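Local coordinates for VWFA domain-containing protein (Alicyclobacillus acidocaldarius subsp. acidocaldarius, PDB 3RAG) that is of unknown function but has a von Willebrand factor A-like fold and binds a sodium ion in the crystal, consistent with a metal-ion-dependent adhesion site (MIDAS), at residues A[132-137]-A[169-174]; A[175-180]-A[219-224]. One frame throughout, in Å; residues are numbered along the deposited sequence.

Interaction 1: A[132-137]-A[169-174]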
ATOM      1  N   GLU A 132       4.834  -6.419  15.351  1.00 34.63           N
ATOM      2  CA  GLU A 132       4.096  -7.643  15.698  1.00 32.15           C
ATOM      3  C   GLU A 132       2.718  -7.829  15.085  1.00 35.68           C
ATOM      4  O   GLU A 132       2.245  -8.962  14.984  1.00 35.02           O
ATOM      5  CB  GLU A 132       4.002  -7.790  17.231  1.00 36.83           C
ATOM      6  CG  GLU A 132       5.319  -8.045  17.863  1.00 36.71           C
ATOM      7  CD  GLU A 132       5.228  -8.167  19.381  1.00 46.83           C
ATOM      8  OE1 GLU A 132       4.098  -8.097  19.915  1.00 42.74           O
ATOM      9  OE2 GLU A 132       6.285  -8.327  20.021  1.00 51.46           O
ATOM     10  N   VAL A 133       2.064  -6.751  14.663  1.00 33.03           N
ATOM     11  CA  VAL A 133       0.744  -6.923  14.054  1.00 31.33           C
ATOM     12  C   VAL A 133       0.870  -7.618  12.701  1.00 34.37           C
ATOM     13  O   VAL A 133       1.930  -7.591  12.070  1.00 32.53           O
ATOM     14  CB  VAL A 133      -0.045  -5.575  13.883  1.00 27.49           C
ATOM     15  CG1 VAL A 133      -0.220  -4.846  15.235  1.00 32.78           C
ATOM     16  CG2 VAL A 133       0.609  -4.642  12.831  1.00 29.40           C
ATOM     17  N   ALA A 134      -0.210  -8.248  12.264  1.00 30.28           N
ATOM     18  CA  ALA A 134      -0.274  -8.770  10.910  1.00 31.80           C
ATOM     19  C   ALA A 134      -0.289  -7.577   9.949  1.00 30.31           C
ATOM     20  O   ALA A 134      -0.835  -6.521  10.267  1.00 30.88           O
ATOM     21  CB  ALA A 134      -1.518  -9.672  10.719  1.00 31.56           C
ATOM     22  N   LEU A 135       0.340  -7.744   8.789  1.00 29.82           N
ATOM     23  CA  LEU A 135       0.351  -6.704   7.775  1.00 27.47           C
ATOM     24  C   LEU A 135      -0.218  -7.317   6.518  1.00 28.23           C
ATOM     25  O   LEU A 135       0.330  -8.300   5.997  1.00 31.38           O
ATOM     26  CB  LEU A 135       1.782  -6.225   7.516  1.00 27.83           C
ATOM     27  CG  LEU A 135       1.976  -5.310   6.299  1.00 32.98           C
ATOM     28  CD1 LEU A 135       1.043  -4.109   6.390  1.00 33.22           C
ATOM     29  CD2 LEU A 135       3.428  -4.880   6.202  1.00 34.22           C
ATOM     30  N   HIS A 136      -1.331  -6.769   6.038  1.00 29.85           N
ATOM     31  CA  HIS A 136      -1.926  -7.267   4.791  1.00 28.11           C
ATOM     32  C   HIS A 136      -1.751  -6.162   3.759  1.00 26.43           C
ATOM     33  O   HIS A 136      -2.194  -5.055   3.980  1.00 26.94           O
ATOM     34  CB  HIS A 136      -3.416  -7.551   4.955  1.00 29.30           C
ATOM     35  CG  HIS A 136      -3.714  -8.645   5.924  1.00 33.16           C
ATOM     36  ND1 HIS A 136      -4.997  -8.932   6.343  1.00 33.45           N
ATOM     37  CD2 HIS A 136      -2.903  -9.525   6.553  1.00 32.85           C
ATOM     38  CE1 HIS A 136      -4.961  -9.943   7.192  1.00 35.04           C
ATOM     39  NE2 HIS A 136      -3.703 -10.325   7.334  1.00 37.12           N
ATOM     40  N   LEU A 137      -1.113  -6.482   2.643  1.00 25.87           N
ATOM     41  CA  LEU A 137      -0.672  -5.466   1.691  1.00 24.25           C
ATOM     42  C   LEU A 137      -0.997  -5.942   0.289  1.00 24.60           C
ATOM     43  O   LEU A 137      -0.634  -7.067  -0.092  1.00 28.17           O
ATOM     44  CB  LEU A 137       0.855  -5.309   1.801  1.00 29.48           C
ATOM     45  CG  LEU A 137       1.550  -4.416   0.762  1.00 30.74           C
ATOM     46  CD1 LEU A 137       1.072  -2.986   0.834  1.00 26.32           C
ATOM     47  CD2 LEU A 137       3.090  -4.465   0.872  1.00 31.48           C
ATOM     48  N   SER A 169       8.383  -9.480  13.083  1.00 37.18           N
ATOM     49  CA  SER A 169       7.868 -10.649  13.773  1.00 38.19           C
ATOM     50  C   SER A 169       6.505 -11.019  13.253  1.00 33.38           C
ATOM     51  O   SER A 169       6.181 -12.191  13.132  1.00 37.26           O
ATOM     52  CB  SER A 169       7.744 -10.394  15.288  1.00 42.88           C
ATOM     53  OG  SER A 169       9.011 -10.117  15.835  1.00 54.85           O
ATOM     54  N   GLY A 170       5.688 -10.016  12.964  1.00 34.79           N
ATOM     55  CA  GLY A 170       4.298 -10.283  12.653  1.00 33.31           C
ATOM     56  C   GLY A 170       4.125 -10.869  11.268  1.00 38.00           C
ATOM     57  O   GLY A 170       4.992 -10.734  10.413  1.00 38.62           O
ATOM     58  N   PRO A 171       2.985 -11.515  11.033  1.00 32.51           N
ATOM     59  CA  PRO A 171       2.795 -12.156   9.729  1.00 40.43           C
ATOM     60  C   PRO A 171       2.656 -11.143   8.598  1.00 37.19           C
ATOM     61  O   PRO A 171       2.094 -10.058   8.797  1.00 36.79           O
ATOM     62  CB  PRO A 171       1.493 -12.947   9.897  1.00 43.37           C
ATOM     63  CG  PRO A 171       0.807 -12.351  11.080  1.00 47.32           C
ATOM     64  CD  PRO A 171       1.872 -11.764  11.969  1.00 39.18           C
ATOM     65  N   LEU A 172       3.183 -11.517   7.435  1.00 36.78           N
ATOM     66  CA  LEU A 172       3.047 -10.749   6.220  1.00 34.13           C
ATOM     67  C   LEU A 172       2.175 -11.499   5.222  1.00 34.20           C
ATOM     68  O   LEU A 172       2.407 -12.683   4.940  1.00 34.51           O
ATOM     69  CB  LEU A 172       4.420 -10.524   5.593  1.00 38.98           C
ATOM     70  CG  LEU A 172       4.415  -9.824   4.245  1.00 43.56           C
ATOM     71  CD1 LEU A 172       3.870  -8.390   4.371  1.00 43.29           C
ATOM     72  CD2 LEU A 172       5.812  -9.819   3.658  1.00 51.81           C
ATOM     73  N   ALA A 173       1.181 -10.808   4.674  1.00 31.39           N
ATOM     74  CA  ALA A 173       0.395 -11.356   3.578  1.00 33.31           C
ATOM     75  C   ALA A 173       0.424 -10.319   2.464  1.00 29.29           C
ATOM     76  O   ALA A 173      -0.134  -9.245   2.612  1.00 26.52           O
ATOM     77  CB  ALA A 173      -1.048 -11.633   4.019  1.00 32.64           C
ATOM     78  N   VAL A 174       1.118 -10.633   1.382  1.00 28.14           N
ATOM     79  CA  VAL A 174       1.218  -9.699   0.254  1.00 26.48           C
ATOM     80  C   VAL A 174       0.592 -10.312  -0.985  1.00 26.38           C
ATOM     81  O   VAL A 174       0.844 -11.481  -1.340  1.00 29.70           O
ATOM     82  CB  VAL A 174       2.695  -9.287  -0.016  1.00 31.25           C
ATOM     83  CG1 VAL A 174       3.537 -10.511  -0.341  1.00 37.61           C
ATOM     84  CG2 VAL A 174       2.793  -8.262  -1.148  1.00 32.76           C
TER
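L135 and L172 lie side by side and point the same way, one from each of two neighbouring parallel strands that open and close a beta-alpha-beta unit of the vWA-like fold. In both, CG stands anti to the backbone N (chi1 170° in L135, 175° in L172), and CD2 of L135 meets CD1 of L172 at 4.0 Å. Long branched side chains suit this face of the sheet, because the connecting helix 151-165 packs there: L165 touches both leucines. L137 and V174 prolong the same row more loosely, with CD2 of L137 4.3 Å from CG2 of V174. The other face carries H136 and A173. The small A173 leaves room for a flat neighbour, and its CB approaches CD2 of the H136 imidazole obliquely, at 3.8 Å. Helix 214-232 closes over this face, its H228 meeting the H136 ring edge-to-face.

Three backbone bonds hold the strands in register: L135 N to P171 O, A173 N to L135 O, and L137 N to A173 O. P171 suits the entrance to its strand, since it lacks an N-H to donate yet its carbonyl still accepts. Its ring lies against A134, CG being 3.6 Å from A134 CB. Before it, the chains come so close that a glycine, G170, suits the place, because a beta carbon would run into the carbonyl oxygens of E132 and V133. Even without one, G170 CA sits only 3.4 Å from E132 O.

Interaction 2: A[175-180]-A[219-224]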
ATOM      1  N   SER A 175      -0.230  -9.517  -1.664  1.00 28.12           N
ATOM      2  CA  SER A 175      -0.787  -9.928  -2.954  1.00 26.96           C
ATOM      3  C   SER A 175      -0.360  -8.871  -3.964  1.00 26.48           C
ATOM      4  O   SER A 175      -0.110  -7.714  -3.593  1.00 25.87           O
ATOM      5  CB  SER A 175      -2.316  -9.973  -2.859  1.00 32.06           C
ATOM      6  OG  SER A 175      -2.899 -10.227  -4.126  1.00 29.80           O
ATOM      7  N   VAL A 176      -0.263  -9.253  -5.234  1.00 29.37           N
ATOM      8  CA  VAL A 176       0.129  -8.291  -6.249  1.00 26.81           C
ATOM      9  C   VAL A 176      -0.902  -8.315  -7.369  1.00 27.23           C
ATOM     10  O   VAL A 176      -1.351  -9.386  -7.815  1.00 28.91           O
ATOM     11  CB  VAL A 176       1.528  -8.646  -6.838  1.00 27.95           C
ATOM     12  CG1 VAL A 176       1.907  -7.686  -7.975  1.00 26.59           C
ATOM     13  CG2 VAL A 176       2.600  -8.701  -5.721  1.00 27.44           C
ATOM     14  N   ILE A 177      -1.319  -7.130  -7.794  1.00 26.05           N
ATOM     15  CA  ILE A 177      -2.122  -7.055  -8.990  1.00 26.80           C
ATOM     16  C   ILE A 177      -1.518  -6.079  -9.965  1.00 26.31           C
ATOM     17  O   ILE A 177      -0.775  -5.169  -9.581  1.00 29.07           O
ATOM     18  CB  ILE A 177      -3.587  -6.682  -8.710  1.00 35.22           C
ATOM     19  CG1 ILE A 177      -3.702  -5.291  -8.167  1.00 33.01           C
ATOM     20  CG2 ILE A 177      -4.230  -7.631  -7.714  1.00 31.40           C
ATOM     21  CD1 ILE A 177      -5.142  -4.998  -7.724  1.00 46.48           C
ATOM     22  N   ALA A 178      -1.821  -6.295 -11.237  1.00 26.20           N
ATOM     23  CA  ALA A 178      -1.407  -5.417 -12.317  1.00 24.95           C
ATOM     24  C   ALA A 178      -2.642  -4.760 -12.933  1.00 25.71           C
ATOM     25  O   ALA A 178      -3.714  -5.353 -12.974  1.00 28.00           O
ATOM     26  CB  ALA A 178      -0.692  -6.221 -13.398  1.00 30.23           C
ATOM     27  N   PHE A 179      -2.477  -3.536 -13.416  1.00 22.79           N
ATOM     28  CA  PHE A 179      -3.530  -2.848 -14.133  1.00 23.68           C
ATOM     29  C   PHE A 179      -2.900  -2.112 -15.303  1.00 27.05           C
ATOM     30  O   PHE A 179      -1.923  -1.390 -15.133  1.00 28.93           O
ATOM     31  CB  PHE A 179      -4.339  -1.894 -13.218  1.00 23.34           C
ATOM     32  CG  PHE A 179      -3.536  -0.767 -12.594  1.00 25.92           C
ATOM     33  CD1 PHE A 179      -3.623   0.519 -13.116  1.00 29.32           C
ATOM     34  CD2 PHE A 179      -2.728  -0.984 -11.480  1.00 25.90           C
ATOM     35  CE1 PHE A 179      -2.920   1.569 -12.550  1.00 25.44           C
ATOM     36  CE2 PHE A 179      -2.003   0.085 -10.879  1.00 24.03           C
ATOM     37  CZ  PHE A 179      -2.104   1.359 -11.414  1.00 24.88           C
ATOM     38  N   PRO A 180      -3.448  -2.301 -16.503  1.00 25.46           N
ATOM     39  CA  PRO A 180      -4.654  -3.078 -16.833  1.00 26.91           C
ATOM     40  C   PRO A 180      -4.422  -4.600 -16.848  1.00 31.44           C
ATOM     41  O   PRO A 180      -3.314  -5.060 -16.588  1.00 32.47           O
ATOM     42  CB  PRO A 180      -4.988  -2.600 -18.249  1.00 33.51           C
ATOM     43  CG  PRO A 180      -3.660  -2.238 -18.841  1.00 33.30           C
ATOM     44  CD  PRO A 180      -2.828  -1.693 -17.701  1.00 23.30           C
ATOM     45  N   ASP A 219     -10.132  -0.752  -6.335  1.00 26.05           N
ATOM     46  CA  ASP A 219     -11.309  -1.526  -5.919  1.00 26.94           C
ATOM     47  C   ASP A 219     -10.996  -3.034  -5.817  1.00 27.93           C
ATOM     48  O   ASP A 219     -11.395  -3.710  -4.870  1.00 28.02           O
ATOM     49  CB  ASP A 219     -12.448  -1.318  -6.916  1.00 28.99           C
ATOM     50  CG  ASP A 219     -13.159   0.045  -6.722  1.00 33.15           C
ATOM     51  OD1 ASP A 219     -13.294   0.506  -5.558  1.00 39.36           O
ATOM     52  OD2 ASP A 219     -13.586   0.623  -7.738  1.00 35.96           O
ATOM     53  N   HIS A 220     -10.274  -3.555  -6.796  1.00 26.15           N
ATOM     54  CA  HIS A 220      -9.868  -4.965  -6.737  1.00 27.91           C
ATOM     55  C   HIS A 220      -9.007  -5.232  -5.500  1.00 28.25           C
ATOM     56  O   HIS A 220      -9.229  -6.194  -4.757  1.00 28.67           O
ATOM     57  CB  HIS A 220      -9.134  -5.351  -8.036  1.00 26.69           C
ATOM     58  CG  HIS A 220      -8.839  -6.816  -8.150  1.00 31.34           C
ATOM     59  ND1 HIS A 220      -8.114  -7.344  -9.201  1.00 33.35           N
ATOM     60  CD2 HIS A 220      -9.143  -7.859  -7.342  1.00 31.23           C
ATOM     61  CE1 HIS A 220      -8.003  -8.652  -9.044  1.00 34.27           C
ATOM     62  NE2 HIS A 220      -8.609  -8.989  -7.917  1.00 33.28           N
ATOM     63  N   ALA A 221      -8.037  -4.358  -5.259  1.00 27.83           N
ATOM     64  CA  ALA A 221      -7.178  -4.481  -4.085  1.00 25.00           C
ATOM     65  C   ALA A 221      -7.985  -4.483  -2.779  1.00 26.71           C
ATOM     66  O   ALA A 221      -7.745  -5.291  -1.890  1.00 27.67           O
ATOM     67  CB  ALA A 221      -6.144  -3.336  -4.066  1.00 24.52           C
ATOM     68  N   ALA A 222      -8.947  -3.577  -2.669  1.00 27.99           N
ATOM     69  CA  ALA A 222      -9.726  -3.500  -1.432  1.00 28.86           C
ATOM     70  C   ALA A 222     -10.548  -4.769  -1.263  1.00 29.54           C
ATOM     71  O   ALA A 222     -10.680  -5.284  -0.150  1.00 31.86           O
ATOM     72  CB  ALA A 222     -10.637  -2.267  -1.444  1.00 28.97           C
ATOM     73  N   ASP A 223     -11.098  -5.260  -2.371  1.00 28.46           N
ATOM     74  CA  ASP A 223     -11.840  -6.528  -2.367  1.00 30.28           C
ATOM     75  C   ASP A 223     -10.989  -7.679  -1.840  1.00 34.94           C
ATOM     76  O   ASP A 223     -11.459  -8.498  -1.042  1.00 33.56           O
ATOM     77  CB  ASP A 223     -12.355  -6.893  -3.773  1.00 36.72           C
ATOM     78  CG  ASP A 223     -13.640  -6.168  -4.135  1.00 41.33           C
ATOM     79  OD1 ASP A 223     -14.092  -5.319  -3.340  1.00 40.21           O
ATOM     80  OD2 ASP A 223     -14.199  -6.437  -5.214  1.00 39.47           O
ATOM     81  N   LEU A 224      -9.751  -7.762  -2.328  1.00 28.56           N
ATOM     82  CA  LEU A 224      -8.817  -8.804  -1.901  1.00 30.20           C
ATOM     83  C   LEU A 224      -8.553  -8.721  -0.408  1.00 34.54           C
ATOM     84  O   LEU A 224      -8.536  -9.750   0.284  1.00 33.25           O
ATOM     85  CB  LEU A 224      -7.494  -8.692  -2.674  1.00 28.75           C
ATOM     86  CG  LEU A 224      -7.559  -9.141  -4.136  1.00 34.34           C
ATOM     87  CD1 LEU A 224      -6.305  -8.675  -4.891  1.00 33.87           C
ATOM     88  CD2 LEU A 224      -7.724 -10.646  -4.208  1.00 38.64           C
TER
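I177 reaches from its strand into the angle between H220, A221 and L224 on helix 214-232, and almost all the close packing gathers round its two methyl ends. CG1 takes the crowded position between the backbone N and the carbonyl carbon (chi1 66°), and the extended chi2 of -173° carries CD1 onward to the helix. There CD1 lies 3.9 Å from A221 N and 4.0 Å from H220 CB. A beta-branched residue serves well here because its second branch, CG2, has separate work: it touches L224 CD1 at 3.7 Å and lies over one face of the H220 ring, offset toward the rim. The small A221 lets the helix backbone come down on CD1.

The contact thins toward both sides. At the S175 end, L224 CD1 also meets S175 OG at 3.8 Å, a van der Waals touch, for that hydroxyl is hydrogen-bonded to Q191 O. A serine can thus lie buried beneath a leucine with its polar atom satisfied by the adjoining strand. Toward solvent, H220 is partly exposed; its ND1 bonds to T187 OG1, which anchors the ring while I177 packs on its face. Further out, D223 is exposed, and D219 forms a salt bridge with R33. No hydrogen bond joins the two segments, whose axes run 9.7 Å apart and nearly antiparallel. A helix laid on a central sheet through interlocking side chains, mostly aliphatic, is characteristic of the Rossmann-like alpha/beta sandwich of vWA domains.

Interactions 1 and 2 follow one another along strand 172-179, their centres about 18 Å apart; interaction 1 closes before interaction 2 opens. Interaction 1 pairs the beginning of that strand with strand 135-142 within the sheet, whereas interaction 2 packs its later half against helix 214-232. They meet where L137 O lies 2.9 Å from S175 N, a probable hydrogen bond that carries the strand pairing on from one to the other. One strand is thus held laterally by its neighbour and covered by a helix. It runs toward the end of the sheet where D18, S144 and S146 bind sodium, with interaction 2 lying further along it than interaction 1.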